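Local coordinates for structural protein ORF273 (Acidianus two-tailed virus, PDB 4ART) that is a thermo- and acid-stable structural protein of the virion with a new fold, and probably pairs with a second copy of itself, at the interface of chains A and B. Coordinates in Å, arbitrary orientation; residue numbers count along the deposited sequence, not the author numbering. Chains: chain A/B, Structural protein ORF273.

The interface of chains A and B. Residues chain A 208, 212, 216, 219, 228, 231; chain B 188-189, 192, 195-196, 200.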
# COMPACT_ATOMS: atom_id res chain seq x y z
N TYR A 208 -9.36 16.39 8.30
CA TYR A 208 -9.38 15.30 7.32
C TYR A 208 -9.61 13.97 7.99
O TYR A 208 -9.14 13.72 9.11
CB TYR A 208 -8.02 15.23 6.60
CG TYR A 208 -7.72 16.46 5.77
CD1 TYR A 208 -8.31 16.65 4.53
CD2 TYR A 208 -6.81 17.41 6.22
CE1 TYR A 208 -8.05 17.79 3.78
CE2 TYR A 208 -6.51 18.54 5.45
CZ TYR A 208 -7.12 18.71 4.22
OH TYR A 208 -6.84 19.80 3.43
N GLU A 212 -7.63 10.35 3.96
CA GLU A 212 -7.18 11.58 3.28
C GLU A 212 -5.82 12.02 3.85
O GLU A 212 -4.97 12.50 3.11
CB GLU A 212 -8.15 12.71 3.57
CG GLU A 212 -9.46 12.55 2.87
CD GLU A 212 -10.44 13.61 3.29
OE1 GLU A 212 -10.96 13.53 4.42
OE2 GLU A 212 -10.61 14.56 2.50
N ILE A 216 -2.84 12.84 1.09
CA ILE A 216 -2.32 14.19 0.86
C ILE A 216 -0.78 14.34 1.02
O ILE A 216 -0.14 14.84 0.09
CB ILE A 216 -3.15 15.25 1.61
CG1 ILE A 216 -4.58 15.32 1.01
CG2 ILE A 216 -2.44 16.60 1.61
CD1 ILE A 216 -5.55 16.09 1.85
N HIS A 219 0.84 12.53 -1.85
CA HIS A 219 0.72 13.31 -3.07
C HIS A 219 1.80 14.40 -3.13
O HIS A 219 2.40 14.61 -4.17
CB HIS A 219 -0.69 13.90 -3.19
CG HIS A 219 -1.76 12.89 -3.45
ND1 HIS A 219 -1.50 11.69 -4.13
CD2 HIS A 219 -3.08 12.92 -3.13
CE1 HIS A 219 -2.66 11.05 -4.20
NE2 HIS A 219 -3.64 11.74 -3.62
N PHE A 228 0.05 20.39 -3.24
CA PHE A 228 -0.38 19.69 -2.04
C PHE A 228 0.39 20.09 -0.81
O PHE A 228 0.14 19.56 0.26
CB PHE A 228 -0.31 18.15 -2.23
CG PHE A 228 -1.37 17.61 -3.15
CD1 PHE A 228 -1.18 17.58 -4.52
CD2 PHE A 228 -2.58 17.14 -2.64
CE1 PHE A 228 -2.18 17.08 -5.38
CE2 PHE A 228 -3.59 16.67 -3.50
CZ PHE A 228 -3.37 16.64 -4.85
N ASP A 231 -1.73 21.76 2.40
CA ASP A 231 -2.50 20.74 3.10
C ASP A 231 -1.62 19.72 3.83
O ASP A 231 -1.95 19.38 4.95
CB ASP A 231 -3.51 20.06 2.18
CG ASP A 231 -4.50 21.00 1.54
OD1 ASP A 231 -4.75 22.08 2.11
OD2 ASP A 231 -5.07 20.61 0.49
N ALA B 188 -5.55 21.41 -5.79
CA ALA B 188 -5.25 20.22 -5.01
C ALA B 188 -6.45 19.90 -4.10
O ALA B 188 -6.79 18.73 -3.93
CB ALA B 188 -4.00 20.45 -4.15
N ASP B 189 -7.09 20.96 -3.55
CA ASP B 189 -8.28 20.81 -2.69
C ASP B 189 -9.43 20.17 -3.43
O ASP B 189 -10.08 19.29 -2.88
CB ASP B 189 -8.71 22.17 -2.10
CG ASP B 189 -7.70 22.72 -1.11
OD1 ASP B 189 -7.18 21.93 -0.30
OD2 ASP B 189 -7.41 23.92 -1.17
N ASN B 192 -8.58 16.52 -4.02
CA ASN B 192 -8.78 15.85 -2.74
C ASN B 192 -10.25 15.61 -2.40
O ASN B 192 -10.56 14.52 -1.91
CB ASN B 192 -8.09 16.59 -1.58
CG ASN B 192 -8.31 15.83 -0.27
OD1 ASN B 192 -7.74 14.77 -0.07
ND2 ASN B 192 -9.25 16.26 0.59
N GLU B 195 -11.35 12.84 -4.67
CA GLU B 195 -10.68 11.63 -4.20
C GLU B 195 -11.36 11.03 -2.97
O GLU B 195 -11.60 9.83 -2.95
CB GLU B 195 -9.20 11.89 -3.96
CG GLU B 195 -8.46 10.62 -3.59
CD GLU B 195 -6.95 10.73 -3.71
OE1 GLU B 195 -6.33 11.48 -2.92
OE2 GLU B 195 -6.41 10.15 -4.67
N ARG B 196 -11.71 11.86 -1.97
CA ARG B 196 -12.39 11.44 -0.74
C ARG B 196 -13.74 10.75 -1.06
O ARG B 196 -14.05 9.70 -0.50
CB ARG B 196 -12.58 12.67 0.18
CG ARG B 196 -13.25 12.36 1.52
CD ARG B 196 -13.79 13.62 2.19
NE ARG B 196 -15.16 13.88 1.77
CZ ARG B 196 -15.53 14.81 0.90
NH1 ARG B 196 -14.64 15.64 0.38
NH2 ARG B 196 -16.81 14.94 0.56
N GLU B 200 -13.64 6.83 -0.31
CA GLU B 200 -14.16 6.67 1.05
C GLU B 200 -15.66 6.80 1.22
O GLU B 200 -16.17 6.48 2.30
CB GLU B 200 -13.50 7.72 1.96
CG GLU B 200 -11.98 7.64 2.01
CD GLU B 200 -11.39 8.77 2.81
OE1 GLU B 200 -11.62 8.81 4.05
OE2 GLU B 200 -10.79 9.69 2.20
O HOH W 1 -8.24 19.93 1.07
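A:His219 and B:Glu195 meet tip to tip: NE2 of the imidazole donates to OE1 of the carboxylate over 2.8 Å. The acceptor lies in the ring plane and offers its syn lone pair, with ring and carboxylate nearly coplanar, so both flat groups are well oriented for the bond; the other oxygen, OE2, adds a weak contact to the same nitrogen. CG of B:Glu195 stands anti to the backbone N (chi1 -175°) and the chain runs on extended, which carries the carboxylate across to the histidine.

B:Asn192 reaches between A:Glu212, A:Ile216 and A:Tyr208. Its amide nitrogen ND2 donates to A:Glu212 OE2 at 2.9 Å, meeting that oxygen on the anti side and somewhat above the carboxylate plane, although the two planes are almost parallel (4° apart). The amide carbon CG packs 3.5 Å from A:Ile216 CD1, whereas the tyrosine ring stands nearly perpendicular to the amide. Alongside, the aliphatic part of B:Arg196 lies against the A:Glu212 carboxylate, CD of B:Arg196 3.5 Å from the carboxylate carbon CD of A:Glu212; the arginine guanidinium, with NE 4.7 Å from A:Glu212 OE2, forms no salt bridge there, though the opposite charges may still attract.

Farther along, the methyl CB of B:Ala188 sits over the centre of the A:Phe228 ring, 3.7 Å from its centroid, while CB of A:His219 covers the opposite face, sandwiching the ring. The carboxylate oxygens A:Asp231 OD2 and B:Asp189 OD1 lie 2.6 Å apart, which would be repulsive if both groups were charged; one may carry a proton, but the structure does not show it. A water joins the pair to A:Tyr208 OH, lying 2.6 Å from B:Asp189 OD1.

Helix 188-201 of chain B supplies its whole side of this patch, facing the loop residue A:Tyr208 just before helix 210-221, that helix, the 3-10 turn 226-228 and the start of helix 229-242 of chain A. The two-fold axis repeats the patch with the chains exchanged, consistent with a dimer.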